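Local coordinates for protein GCN5-related N-acetyltransferase (Anabaena variabilis, PDB 2OZG) that binds coenzyme A and probably transfers an acetyl group from its acetylated form to an amine, perhaps that of an aminoglycoside, at residues Ser137-Ile142 with Thr260-Val265; Arg232-Leu237 with Trp391-Phe396; Arg300-Gly305 with Gln383-Glu388; Val306-His311 with Leu378-Gln383. All coordinates share one frame; numbering follows the deposited sequence. Where two conformers were deposited one is given.

Contact 1. Residues Ser137-Ile142 with Thr260-Val265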
loop_
_atom_site.group_PDB
_atom_site.type_symbol
_atom_site.label_atom_id
_atom_site.label_comp_id
_atom_site.label_asym_id
_atom_site.label_seq_id
_atom_site.Cartn_x
_atom_site.Cartn_y
_atom_site.Cartn_z
ATOM N N SER A 137 10.843 -3.491 25.247
ATOM C CA SER A 137 9.815 -2.456 25.172
ATOM C C SER A 137 9.034 -2.909 23.954
ATOM O O SER A 137 9.607 -3.432 23.000
ATOM C CB SER A 137 10.355 -1.040 24.969
ATOM O OG SER A 137 11.154 -0.990 23.785
ATOM N N CYS A 138 7.729 -2.711 24.006
ATOM C CA CYS A 138 6.815 -3.239 22.993
ATOM C C CYS A 138 5.620 -2.313 22.890
ATOM O O CYS A 138 5.017 -1.964 23.921
ATOM C CB CYS A 138 6.326 -4.617 23.451
ATOM S SG CYS A 138 5.447 -5.465 22.289
ATOM N N VAL A 139 5.293 -1.940 21.664
ATOM C CA VAL A 139 4.126 -1.139 21.361
ATOM C C VAL A 139 3.081 -2.054 20.753
ATOM O O VAL A 139 3.311 -2.705 19.748
ATOM C CB VAL A 139 4.440 0.024 20.382
ATOM C CG1 VAL A 139 3.167 0.779 20.102
ATOM C CG2 VAL A 139 5.430 0.961 21.030
ATOM N N TRP A 140 1.955 -2.139 21.454
ATOM C CA TRP A 140 0.821 -2.906 21.044
ATOM C C TRP A 140 -0.208 -2.026 20.389
ATOM O O TRP A 140 -0.288 -0.871 20.707
ATOM C CB TRP A 140 0.165 -3.543 22.273
ATOM C CG TRP A 140 0.957 -4.687 22.802
ATOM C CD1 TRP A 140 2.011 -4.616 23.635
ATOM C CD2 TRP A 140 0.775 -6.080 22.484
ATOM N NE1 TRP A 140 2.485 -5.871 23.886
ATOM C CE2 TRP A 140 1.740 -6.795 23.204
ATOM C CE3 TRP A 140 -0.132 -6.778 21.711
ATOM C CZ2 TRP A 140 1.855 -8.200 23.141
ATOM C CZ3 TRP A 140 -0.042 -8.192 21.665
ATOM C CH2 TRP A 140 0.962 -8.872 22.385
ATOM N N GLU A 141 -1.028 -2.590 19.510
ATOM C CA GLU A 141 -2.090 -1.811 18.921
ATOM C C GLU A 141 -3.320 -2.660 18.851
ATOM O O GLU A 141 -3.207 -3.883 18.765
ATOM C CB GLU A 141 -1.745 -1.356 17.496
ATOM C CG GLU A 141 -1.771 -2.422 16.467
ATOM C CD GLU A 141 -1.586 -1.831 15.069
ATOM O OE1 GLU A 141 -0.502 -1.272 14.839
ATOM O OE2 GLU A 141 -2.525 -1.925 14.220
ATOM N N ILE A 142 -4.485 -2.021 18.814
ATOM C CA ILE A 142 -5.726 -2.760 18.727
ATOM C C ILE A 142 -6.857 -1.922 18.185
ATOM O O ILE A 142 -6.942 -0.717 18.498
ATOM C CB ILE A 142 -6.098 -3.263 20.137
ATOM C CG1 ILE A 142 -7.303 -4.184 20.107
ATOM C CG2 ILE A 142 -6.409 -2.093 21.106
ATOM C CD1 ILE A 142 -7.579 -4.842 21.451
ATOM N N THR A 260 -3.114 2.378 20.785
ATOM C CA THR A 260 -1.810 1.788 21.079
ATOM C C THR A 260 -1.409 2.028 22.527
ATOM O O THR A 260 -1.813 3.016 23.162
ATOM C CB THR A 260 -0.669 2.399 20.210
ATOM O OG1 THR A 260 -0.476 3.778 20.578
ATOM C CG2 THR A 260 -0.982 2.326 18.755
ATOM N N TRP A 261 -0.669 1.075 23.064
ATOM C CA TRP A 261 -0.090 1.206 24.397
ATOM C C TRP A 261 1.223 0.447 24.456
ATOM O O TRP A 261 1.448 -0.523 23.681
ATOM C CB TRP A 261 -1.055 0.706 25.480
ATOM C CG TRP A 261 -1.211 -0.764 25.600
ATOM C CD1 TRP A 261 -0.722 -1.525 26.609
ATOM C CD2 TRP A 261 -1.934 -1.690 24.729
ATOM N NE1 TRP A 261 -1.068 -2.841 26.419
ATOM C CE2 TRP A 261 -1.769 -2.973 25.266
ATOM C CE3 TRP A 261 -2.656 -1.553 23.534
ATOM C CZ2 TRP A 261 -2.371 -4.116 24.694
ATOM C CZ3 TRP A 261 -3.202 -2.667 22.958
ATOM C CH2 TRP A 261 -3.061 -3.918 23.526
ATOM N N LYS A 262 2.026 0.768 25.455
ATOM C CA LYS A 262 3.306 0.064 25.669
ATOM C C LYS A 262 3.151 -0.908 26.835
ATOM O O LYS A 262 2.560 -0.592 27.835
ATOM C CB LYS A 262 4.444 1.045 25.919
ATOM C CG LYS A 262 4.670 1.909 24.678
ATOM C CD LYS A 262 5.843 2.890 24.845
ATOM C CE LYS A 262 7.171 2.181 24.890
ATOM N NZ LYS A 262 8.206 3.245 25.024
ATOM N N SER A 263 3.645 -2.112 26.631
ATOM C CA SER A 263 3.602 -3.124 27.583
ATOM C C SER A 263 4.832 -4.049 27.401
ATOM O O SER A 263 5.869 -3.721 26.791
ATOM C CB SER A 263 2.294 -3.881 27.420
ATOM O OG SER A 263 2.052 -4.654 28.539
ATOM N N SER A 264 4.706 -5.178 28.048
ATOM C CA SER A 264 5.624 -6.244 27.932
ATOM C C SER A 264 5.379 -6.974 26.620
ATOM O O SER A 264 4.266 -6.913 26.043
ATOM C CB SER A 264 5.285 -7.253 29.003
ATOM O OG SER A 264 6.161 -8.336 28.783
ATOM N N VAL A 265 6.349 -7.755 26.194
ATOM C CA VAL A 265 6.159 -8.534 24.974
ATOM C C VAL A 265 5.107 -9.611 25.231
ATOM O O VAL A 265 4.319 -9.920 24.359
ATOM C CB VAL A 265 7.503 -9.060 24.469
ATOM C CG1 VAL A 265 7.330 -9.797 23.182
ATOM C CG2 VAL A 265 8.456 -7.855 24.210
HETATM O O HOH W 1 7.132 -1.232 26.749
#
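Trp140 and Trp261 meet as a hydrogen-bonded pair of two antiparallel strands, and their side chains share one face of the sheet. The bump is Trp140 CB. It sits 3.3 Å from the centroid of the Trp261 six-membered ring, only 5° off the ring normal, a close CH-pi contact. Trp261 CG lies between its own backbone N and carbonyl carbon (chi1 75°), and the end of the ring leans toward 137-142. The two indoles are nearly parallel but slid apart, with little overlap. Ile142 CG2 packs against Trp261 CZ3 at 3.7 Å.

The Trp140 ring reaches the other way, to Ser264 and Val265. NE1 gives a hydrogen bond to Ser264 O (3.0 Å), which lies near the ring plane. Val265 O sits at the same indole's edge, 3.2 Å from CZ2. Cys138 CB meets Val265 CG2 at 3.9 Å. On the other face, Val139 CG2 rests on Lys262 CG, and Glu141 CB on Thr260 CG2.

The backbones pair through Trp140 N to Trp261 O (2.8 Å), Trp261 N to Trp140 O, and Ser263 N to Cys138 O. Water 1 bridges Cys138 N and Ser263 O. The Glu141 carboxylate has its salt-bridge partners outside, in Lys258 and Arg281. Val265 also packs on Val265 of the second subunit.

The contact is a largely buried antiparallel strand pair. Backbone bonds set the register, and the indole N-H of Trp140 ties down the carbonyl of Ser264.

Contact 2. Residues Arg232-Leu237 with Trp391-Phe396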
loop_
_atom_site.group_PDB
_atom_site.type_symbol
_atom_site.label_atom_id
_atom_site.label_comp_id
_atom_site.label_asym_id
_atom_site.label_seq_id
_atom_site.Cartn_x
_atom_site.Cartn_y
_atom_site.Cartn_z
ATOM N N ARG A 232 0.559 6.806 26.362
ATOM C CA ARG A 232 2.010 6.907 26.622
ATOM C C ARG A 232 2.419 6.396 27.975
ATOM O O ARG A 232 3.572 6.043 28.149
ATOM C CB ARG A 232 2.537 8.310 26.424
ATOM C CG ARG A 232 1.753 9.371 27.110
ATOM C CD ARG A 232 2.301 10.803 26.875
ATOM N NE ARG A 232 2.276 11.231 25.483
ATOM C CZ ARG A 232 2.802 12.389 25.063
ATOM N NH1 ARG A 232 3.392 13.218 25.918
ATOM N NH2 ARG A 232 2.747 12.725 23.810
ATOM N N ASP A 233 1.501 6.321 28.934
ATOM C CA ASP A 233 1.844 5.760 30.230
ATOM C C ASP A 233 0.533 5.314 30.853
ATOM O O ASP A 233 -0.505 5.882 30.584
ATOM C CB ASP A 233 2.537 6.820 31.108
ATOM C CG ASP A 233 3.167 6.250 32.356
ATOM O OD1 ASP A 233 3.451 5.017 32.388
ATOM O OD2 ASP A 233 3.432 7.073 33.290
ATOM N N TRP A 234 0.583 4.238 31.621
ATOM C CA TRP A 234 -0.598 3.759 32.298
ATOM C C TRP A 234 -0.120 3.001 33.522
ATOM O O TRP A 234 1.013 2.489 33.532
ATOM C CB TRP A 234 -1.457 2.851 31.390
ATOM C CG TRP A 234 -0.650 1.647 30.811
ATOM C CD1 TRP A 234 0.012 1.634 29.648
ATOM C CD2 TRP A 234 -0.442 0.356 31.403
ATOM N NE1 TRP A 234 0.604 0.441 29.464
ATOM C CE2 TRP A 234 0.370 -0.354 30.550
ATOM C CE3 TRP A 234 -0.813 -0.230 32.607
ATOM C CZ2 TRP A 234 0.789 -1.638 30.824
ATOM C CZ3 TRP A 234 -0.399 -1.466 32.894
ATOM C CH2 TRP A 234 0.421 -2.180 32.018
ATOM N N VAL A 235 -1.020 2.919 34.517
ATOM C CA VAL A 235 -0.834 2.122 35.691
ATOM C C VAL A 235 -2.156 1.406 36.048
ATOM O O VAL A 235 -3.231 2.004 36.001
ATOM C CB VAL A 235 -0.289 2.947 36.902
ATOM C CG1 VAL A 235 -0.505 2.221 38.232
ATOM C CG2 VAL A 235 1.183 3.284 36.702
ATOM N N THR A 236 -2.058 0.103 36.358
ATOM C CA THR A 236 -3.213 -0.713 36.815
ATOM C C THR A 236 -2.711 -1.575 37.968
ATOM O O THR A 236 -1.880 -2.500 37.773
ATOM C CB THR A 236 -3.863 -1.560 35.688
ATOM O OG1 THR A 236 -2.895 -2.421 35.115
ATOM C CG2 THR A 236 -4.368 -0.649 34.582
ATOM N N LEU A 237 -3.151 -1.246 39.184
ATOM C CA LEU A 237 -2.655 -1.966 40.368
ATOM C C LEU A 237 -3.516 -3.155 40.767
ATOM O O LEU A 237 -3.061 -4.013 41.519
ATOM C CB LEU A 237 -2.478 -1.050 41.566
ATOM C CG LEU A 237 -1.524 0.124 41.388
ATOM C CD1 LEU A 237 -1.487 0.960 42.665
ATOM C CD2 LEU A 237 -0.132 -0.366 41.021
ATOM N N TRP A 391 10.984 -5.522 31.390
ATOM C CA TRP A 391 10.563 -4.519 30.442
ATOM C C TRP A 391 10.415 -3.184 31.137
ATOM O O TRP A 391 10.521 -3.107 32.350
ATOM C CB TRP A 391 9.269 -4.990 29.753
ATOM C CG TRP A 391 8.024 -4.989 30.686
ATOM C CD1 TRP A 391 7.695 -5.932 31.642
ATOM C CD2 TRP A 391 6.964 -4.000 30.737
ATOM N NE1 TRP A 391 6.515 -5.583 32.253
ATOM C CE2 TRP A 391 6.040 -4.424 31.698
ATOM C CE3 TRP A 391 6.687 -2.833 30.020
ATOM C CZ2 TRP A 391 4.897 -3.703 31.995
ATOM C CZ3 TRP A 391 5.550 -2.129 30.324
ATOM C CH2 TRP A 391 4.669 -2.565 31.284
HETATM N N MSE A 392 10.300 -2.120 30.351
HETATM C CA MSE A 392 10.009 -0.824 30.867
HETATM C C MSE A 392 9.016 -0.216 29.900
HETATM O O MSE A 392 8.985 -0.573 28.706
HETATM C CB MSE A 392 11.190 0.108 30.969
HETATM C CG MSE A 392 11.741 0.647 29.638
HETATM SE SE MSE A 392 13.249 1.804 30.037
HETATM C CE MSE A 392 14.253 0.685 31.106
ATOM N N ILE A 393 8.272 0.762 30.409
ATOM C CA ILE A 393 7.255 1.460 29.595
ATOM C C ILE A 393 7.845 2.687 28.916
ATOM O O ILE A 393 7.296 3.245 27.959
ATOM C CB ILE A 393 6.056 1.826 30.475
ATOM C CG1 ILE A 393 4.793 2.090 29.609
ATOM C CG2 ILE A 393 6.385 3.044 31.422
ATOM C CD1 ILE A 393 3.525 2.045 30.407
ATOM N N ASP A 394 9.015 3.041 29.349
ATOM C CA ASP A 394 9.641 4.287 28.944
ATOM C C ASP A 394 10.727 4.143 27.868
ATOM O O ASP A 394 11.429 3.158 27.736
ATOM C CB ASP A 394 10.289 4.935 30.180
ATOM C CG ASP A 394 9.304 5.382 31.197
ATOM O OD1 ASP A 394 8.343 6.078 30.845
ATOM O OD2 ASP A 394 9.531 5.092 32.382
ATOM N N PHE A 395 10.852 5.182 27.099
ATOM C CA PHE A 395 11.870 5.249 26.129
ATOM C C PHE A 395 12.683 6.489 26.498
ATOM O O PHE A 395 12.136 7.438 27.053
ATOM C CB PHE A 395 11.271 5.445 24.764
ATOM C CG PHE A 395 12.310 5.753 23.761
ATOM C CD1 PHE A 395 13.050 4.723 23.180
ATOM C CD2 PHE A 395 12.641 7.073 23.467
ATOM C CE1 PHE A 395 14.078 5.010 22.283
ATOM C CE2 PHE A 395 13.661 7.360 22.583
ATOM C CZ PHE A 395 14.387 6.317 22.000
ATOM N N PHE A 396 13.981 6.481 26.234
ATOM C CA PHE A 396 14.816 7.659 26.486
ATOM C C PHE A 396 16.066 7.511 25.612
ATOM O O PHE A 396 16.320 6.399 25.098
ATOM C CB PHE A 396 15.145 7.847 27.994
ATOM C CG PHE A 396 15.932 6.716 28.592
ATOM C CD1 PHE A 396 17.282 6.628 28.378
ATOM C CD2 PHE A 396 15.305 5.706 29.303
ATOM C CE1 PHE A 396 17.999 5.605 28.892
ATOM C CE2 PHE A 396 15.998 4.669 29.826
ATOM C CZ PHE A 396 17.347 4.581 29.638
ATOM O OXT PHE A 396 16.797 8.480 25.366
#
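Ile393 points at strand 227-236 and lodges between Asp233 and Trp234. Its CB carries two branches. CG2 goes to the acid, 3.7 Å from Asp233 OD1. CG1 stands anti to the backbone N (chi1 -160°) and takes the longer branch toward the strand, where Arg232 O is 4.4 Å away. CD1, the tip, makes the main contact. It lies over one face of the Trp234 indole, 3.8 Å from the centroid of the five-membered ring and offset toward the rim. This is a CH-pi contact. The nearest ring atom is Trp234 NE1, at 3.5 Å. The same CD1 is 3.6 Å from Asp233 OD1.

Trp391 adds a smaller touch. Its CH2 meets Trp234 CZ2 at 4.0 Å, the two side chains crossing at about a right angle.

No hydrogen bond joins the two segments directly. Their polar groups are tied through third parties. Trp234 NE1 binds Lys262 O, and Lys262 NZ binds Ile393 O. Arg184 forms salt bridges with both Asp233 and Asp394, which probably eases the repulsion between these two acids. Asp233 OD2 also bonds Tyr215 OH.

The strand is irregular here. Arg232 and Asp233 both face Ile217 of strand 211-222, which makes a classic beta bulge. The contact is domain packing: the C-terminal tail, which follows the last helix of the sterol carrier protein-like part, lies against a strand of the second GNAT-type region.

Contact 3. Residues Arg300-Gly305 with Gln383-Glu388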
loop_
_atom_site.group_PDB
_atom_site.type_symbol
_atom_site.label_atom_id
_atom_site.label_comp_id
_atom_site.label_asym_id
_atom_site.label_seq_id
_atom_site.Cartn_x
_atom_site.Cartn_y
_atom_site.Cartn_z
ATOM N N ARG A 300 20.506 -5.701 43.774
ATOM C CA ARG A 300 19.339 -6.366 43.182
ATOM C C ARG A 300 18.574 -7.188 44.193
ATOM O O ARG A 300 19.171 -7.653 45.159
ATOM C CB ARG A 300 19.876 -7.361 42.135
ATOM C CG ARG A 300 18.894 -7.934 41.154
ATOM C CD ARG A 300 19.563 -9.039 40.442
ATOM N NE ARG A 300 18.806 -9.632 39.343
ATOM C CZ ARG A 300 17.866 -10.548 39.470
ATOM N NH1 ARG A 300 17.455 -10.936 40.667
ATOM N NH2 ARG A 300 17.300 -11.051 38.396
ATOM N N GLY A 301 17.257 -7.347 44.001
ATOM C CA GLY A 301 16.477 -8.294 44.786
ATOM C C GLY A 301 16.584 -9.689 44.184
ATOM O O GLY A 301 16.773 -9.833 42.966
ATOM N N TYR A 302 16.410 -10.716 45.027
ATOM C CA TYR A 302 16.462 -12.102 44.595
ATOM C C TYR A 302 15.211 -12.810 45.052
ATOM O O TYR A 302 14.587 -12.410 46.046
ATOM C CB TYR A 302 17.717 -12.776 45.154
ATOM C CG TYR A 302 18.966 -12.183 44.528
ATOM C CD1 TYR A 302 19.406 -12.620 43.315
ATOM C CD2 TYR A 302 19.595 -11.073 45.090
ATOM C CE1 TYR A 302 20.500 -12.043 42.696
ATOM C CE2 TYR A 302 20.666 -10.466 44.465
ATOM C CZ TYR A 302 21.126 -10.970 43.282
ATOM O OH TYR A 302 22.199 -10.421 42.628
ATOM N N PRO A 303 14.841 -13.894 44.360
ATOM C CA PRO A 303 13.625 -14.570 44.800
ATOM C C PRO A 303 13.772 -15.177 46.174
ATOM O O PRO A 303 14.835 -15.673 46.520
ATOM C CB PRO A 303 13.437 -15.697 43.765
ATOM C CG PRO A 303 14.324 -15.384 42.641
ATOM C CD PRO A 303 15.464 -14.593 43.231
ATOM N N LEU A 304 12.704 -15.139 46.965
ATOM C CA LEU A 304 12.693 -15.834 48.233
ATOM C C LEU A 304 12.613 -17.358 47.996
ATOM O O LEU A 304 11.998 -17.832 47.036
ATOM C CB LEU A 304 11.499 -15.374 49.084
ATOM C CG LEU A 304 11.509 -13.926 49.580
ATOM C CD1 LEU A 304 10.151 -13.584 50.200
ATOM C CD2 LEU A 304 12.663 -13.738 50.606
ATOM N N GLY A 305 13.215 -18.093 48.905
ATOM C CA GLY A 305 13.245 -19.534 48.886
ATOM C C GLY A 305 14.516 -20.059 48.254
ATOM O O GLY A 305 14.735 -21.255 48.225
ATOM N N GLN A 383 18.019 -20.591 39.411
ATOM C CA GLN A 383 17.247 -20.319 40.608
ATOM C C GLN A 383 17.413 -18.852 41.043
ATOM O O GLN A 383 16.427 -18.167 41.373
ATOM C CB GLN A 383 17.723 -21.243 41.745
ATOM C CG GLN A 383 17.417 -22.738 41.496
ATOM C CD GLN A 383 18.098 -23.650 42.484
ATOM O OE1 GLN A 383 19.089 -23.260 43.107
ATOM N NE2 GLN A 383 17.611 -24.886 42.604
ATOM N N ILE A 384 18.661 -18.381 41.028
ATOM C CA ILE A 384 18.997 -16.992 41.444
ATOM C C ILE A 384 18.366 -15.907 40.582
ATOM O O ILE A 384 17.813 -14.908 41.105
ATOM C CB ILE A 384 20.542 -16.796 41.473
ATOM C CG1 ILE A 384 21.159 -17.648 42.580
ATOM C CG2 ILE A 384 20.972 -15.346 41.710
ATOM C CD1 ILE A 384 22.674 -17.756 42.539
ATOM N N PHE A 385 18.477 -16.071 39.265
ATOM C CA PHE A 385 18.092 -14.975 38.351
ATOM C C PHE A 385 16.718 -15.073 37.729
ATOM O O PHE A 385 16.369 -14.227 36.931
ATOM C CB PHE A 385 19.155 -14.790 37.249
ATOM C CG PHE A 385 20.496 -14.338 37.795
ATOM C CD1 PHE A 385 20.682 -13.002 38.183
ATOM C CD2 PHE A 385 21.556 -15.225 37.892
ATOM C CE1 PHE A 385 21.893 -12.589 38.739
ATOM C CE2 PHE A 385 22.798 -14.821 38.459
ATOM C CZ PHE A 385 22.949 -13.506 38.866
ATOM N N ALA A 386 15.936 -16.059 38.140
ATOM C CA ALA A 386 14.583 -16.291 37.589
ATOM C C ALA A 386 13.719 -15.099 37.914
ATOM O O ALA A 386 13.868 -14.501 38.976
ATOM C CB ALA A 386 13.980 -17.544 38.202
ATOM N N GLY A 387 12.821 -14.750 37.004
ATOM C CA GLY A 387 11.987 -13.604 37.219
ATOM C C GLY A 387 11.131 -13.285 36.011
ATOM O O GLY A 387 11.289 -13.866 34.949
ATOM N N GLU A 388 10.206 -12.374 36.196
ATOM C CA GLU A 388 9.334 -11.950 35.136
ATOM C C GLU A 388 10.218 -11.297 34.051
ATOM O O GLU A 388 11.232 -10.654 34.361
ATOM C CB GLU A 388 8.245 -11.001 35.673
ATOM C CG GLU A 388 7.259 -11.667 36.678
ATOM C CD GLU A 388 6.071 -10.770 37.082
ATOM O OE1 GLU A 388 6.003 -9.652 36.531
ATOM O OE2 GLU A 388 5.213 -11.192 37.919
HETATM O O HOH W 2 15.985 -13.229 40.123
#
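Tyr302 and Ile384 carry the apolar part. Ile384 CG2 is anti to its backbone N and reaches Tyr302 CE1 at 3.5 Å. Tyr302 CE1 also approaches Phe385 CE1 at 4.2 Å.

A second group sets ring carbons against backbone oxygens. Pro303 CD and CG lie against carbonyl oxygens of 383-386: CD is 3.2 Å from Ile384 O, and CG touches those of Gln383 and Ala386.

The cationic part belongs to Arg300. Its chain is extended from CG to NE, with CG anti to the backbone N (chi1 -166°). Phe385 CD1 lies over one face of the guanidinium, toward its rim, and the two planes are 87° apart. The phenyl ring thus turns its edge to the cation. Arg300 has its cation-pi partner in Tyr356, and NH2 gives a hydrogen bond to Tyr356 O.

The polar link runs through water 2, since the segments share no direct hydrogen bond. The water accepts from Arg300 NH1 (2.8 Å) and donates to Ile384 O and Ala386 O, each at 2.7 Å. It lies at the guanidinium edge, in its plane. Arg300 NH1 also makes a weak, bent bond to Gly301 O.

The loop between helix 293-299 and strand 308-315 thus packs on the C-terminal part of helix 375-385 within the sterol carrier protein-like domain. Arg300 reaches the carbonyls of Ile384 and Ala386 through water 2. The positive charge there probably suits the negative end of the helix dipole.

Contact 4. Residues Val306-His311 with Leu378-Gln383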
loop_
_atom_site.group_PDB
_atom_site.type_symbol
_atom_site.label_atom_id
_atom_site.label_comp_id
_atom_site.label_asym_id
_atom_site.label_seq_id
_atom_site.Cartn_x
_atom_site.Cartn_y
_atom_site.Cartn_z
ATOM N N VAL A 306 15.341 -19.161 47.726
ATOM C CA VAL A 306 16.587 -19.537 47.096
ATOM C C VAL A 306 17.758 -19.399 48.084
ATOM O O VAL A 306 17.920 -18.380 48.765
ATOM C CB VAL A 306 16.827 -18.695 45.835
ATOM C CG1 VAL A 306 18.185 -19.002 45.235
ATOM C CG2 VAL A 306 15.676 -18.918 44.803
ATOM N N GLU A 307 18.549 -20.452 48.216
ATOM C CA GLU A 307 19.751 -20.359 49.032
ATOM C C GLU A 307 20.826 -21.006 48.174
ATOM O O GLU A 307 20.827 -22.233 47.987
ATOM C CB GLU A 307 19.576 -21.023 50.392
ATOM C CG GLU A 307 20.759 -20.798 51.318
ATOM C CD GLU A 307 20.530 -21.351 52.731
ATOM O OE1 GLU A 307 19.358 -21.483 53.149
ATOM O OE2 GLU A 307 21.523 -21.657 53.416
ATOM N N ALA A 308 21.727 -20.189 47.638
ATOM C CA ALA A 308 22.744 -20.706 46.741
ATOM C C ALA A 308 23.940 -19.824 46.673
ATOM O O ALA A 308 23.838 -18.615 46.835
ATOM C CB ALA A 308 22.188 -20.842 45.359
ATOM N N GLU A 309 25.072 -20.451 46.385
ATOM C CA GLU A 309 26.315 -19.770 46.181
ATOM C C GLU A 309 26.744 -20.018 44.718
ATOM O O GLU A 309 26.970 -21.158 44.317
ATOM C CB GLU A 309 27.306 -20.358 47.136
ATOM C CG GLU A 309 28.501 -19.565 47.398
ATOM C CD GLU A 309 29.339 -20.232 48.476
ATOM O OE1 GLU A 309 30.151 -21.109 48.120
ATOM O OE2 GLU A 309 29.190 -19.863 49.667
ATOM N N LEU A 310 26.837 -18.973 43.925
ATOM C CA LEU A 310 27.243 -19.124 42.542
ATOM C C LEU A 310 28.643 -18.564 42.346
ATOM O O LEU A 310 28.887 -17.405 42.660
ATOM C CB LEU A 310 26.214 -18.437 41.583
ATOM C CG LEU A 310 26.461 -18.575 40.077
ATOM C CD1 LEU A 310 26.567 -20.025 39.629
ATOM C CD2 LEU A 310 25.364 -17.887 39.339
ATOM N N HIS A 311 29.564 -19.385 41.839
ATOM C CA HIS A 311 30.973 -18.972 41.659
ATOM C C HIS A 311 31.203 -18.521 40.220
ATOM O O HIS A 311 31.334 -19.323 39.304
ATOM C CB HIS A 311 31.945 -20.095 42.067
ATOM C CG HIS A 311 31.970 -20.395 43.532
ATOM N ND1 HIS A 311 33.129 -20.700 44.204
ATOM C CD2 HIS A 311 30.985 -20.406 44.461
ATOM C CE1 HIS A 311 32.854 -20.927 45.475
ATOM N NE2 HIS A 311 31.559 -20.740 45.656
ATOM N N LEU A 378 24.680 -24.035 36.474
ATOM C CA LEU A 378 23.538 -23.626 35.641
ATOM C C LEU A 378 22.266 -23.616 36.468
ATOM O O LEU A 378 21.458 -22.718 36.351
ATOM C CB LEU A 378 23.338 -24.539 34.431
ATOM C CG LEU A 378 24.263 -24.471 33.209
ATOM C CD1 LEU A 378 23.764 -25.451 32.183
ATOM C CD2 LEU A 378 24.300 -23.070 32.595
ATOM N N LEU A 379 22.093 -24.644 37.309
ATOM C CA LEU A 379 20.906 -24.732 38.150
ATOM C C LEU A 379 20.867 -23.607 39.178
ATOM O O LEU A 379 19.843 -22.967 39.373
ATOM C CB LEU A 379 20.803 -26.099 38.843
ATOM C CG LEU A 379 19.605 -26.216 39.799
ATOM C CD1 LEU A 379 18.311 -25.959 39.059
ATOM C CD2 LEU A 379 19.585 -27.564 40.506
ATOM N N LYS A 380 21.983 -23.378 39.855
ATOM C CA LYS A 380 22.047 -22.315 40.836
ATOM C C LYS A 380 21.739 -20.966 40.176
ATOM O O LYS A 380 20.888 -20.217 40.665
ATOM C CB LYS A 380 23.399 -22.335 41.549
ATOM C CG LYS A 380 23.593 -23.574 42.333
ATOM C CD LYS A 380 24.845 -23.540 43.214
ATOM C CE LYS A 380 26.161 -23.380 42.397
ATOM N NZ LYS A 380 27.359 -23.749 43.236
ATOM N N ALA A 381 22.354 -20.684 39.038
ATOM C CA ALA A 381 22.059 -19.435 38.330
ATOM C C ALA A 381 20.604 -19.320 37.869
ATOM O O ALA A 381 20.046 -18.234 37.851
ATOM C CB ALA A 381 22.932 -19.276 37.170
ATOM N N THR A 382 19.997 -20.431 37.494
ATOM C CA THR A 382 18.609 -20.394 37.077
ATOM C C THR A 382 17.732 -20.014 38.251
ATOM O O THR A 382 16.833 -19.203 38.109
ATOM C CB THR A 382 18.179 -21.760 36.517
ATOM O OG1 THR A 382 19.013 -22.081 35.421
ATOM C CG2 THR A 382 16.762 -21.763 36.059
ATOM N N GLN A 383 18.019 -20.591 39.411
ATOM C CA GLN A 383 17.247 -20.319 40.608
ATOM C C GLN A 383 17.413 -18.852 41.043
ATOM O O GLN A 383 16.427 -18.167 41.373
ATOM C CB GLN A 383 17.723 -21.243 41.745
ATOM C CG GLN A 383 17.417 -22.738 41.496
ATOM C CD GLN A 383 18.098 -23.650 42.484
ATOM O OE1 GLN A 383 19.089 -23.260 43.107
ATOM N NE2 GLN A 383 17.611 -24.886 42.604
#
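Lys380 reaches from its helix to Glu309 on the neighbouring strand. The chain bends at chi3 (-61°), which turns CE toward the strand, 3.0 Å from Glu309 O. NZ then gives that oxygen a hydrogen bond of 2.8 Å. The C=O...N angle is 176°, so the ammonium meets the carbonyl head on. NZ also forms a salt bridge with Glu344, whose carboxylate accepts a bond from His311 N too. The nearer part of the lysine is apolar packing: CB lies 4.3 Å from Ala308 CB.

Leu310 is the main apolar side chain of the strand here. CG is anti to the backbone N, and CD2 reaches Ala381 CB at 3.5 Å. The same leucine also packs on Ala377, Ile384 and Phe385 of the helix. Val306 marks the other end. Its CG2 sits 3.6 Å from Gln383 O, while CG1 approaches Gln383 CB at 4.2 Å. The NE2 of Gln383 binds Leu304 O of the second subunit.

One side-chain bond stays within the strand segment. Glu309 sets off away from the helix at CB, and its OE1 accepts from His311 NE2 at 2.9 Å, in the plane of the imidazole. The backbone oxygen of the same glutamate is thus the part that faces Lys380.

The axes of strand 308-311 and helix 378-383 come within 8.2 Å, with their N-to-C directions at 118°. This is helix-on-sheet packing: helix 375-385 lies against strand 308-315 within the sterol carrier protein-like domain.

From the N terminus, strand 132-143 comes first. Contact 1 closes the first loop when residues 260-265 pair with it. Strand 227-236 lies inside that loop but waits for the C-terminal tail, so contacts 1 and 2 cross. They also touch, since strands 227-236 and 258-263 are neighbours in a sheet. Contacts 3 and 4 open after contact 1 has closed. Contact 4 sits within the loop of contact 3, and both fall within that of contact 2. They share Gln383, and join the strand 308-315 region and the loop before it to helix 375-385 in the sterol carrier protein-like domain. Contact 2 then brings the chain end back to the GNAT-type part.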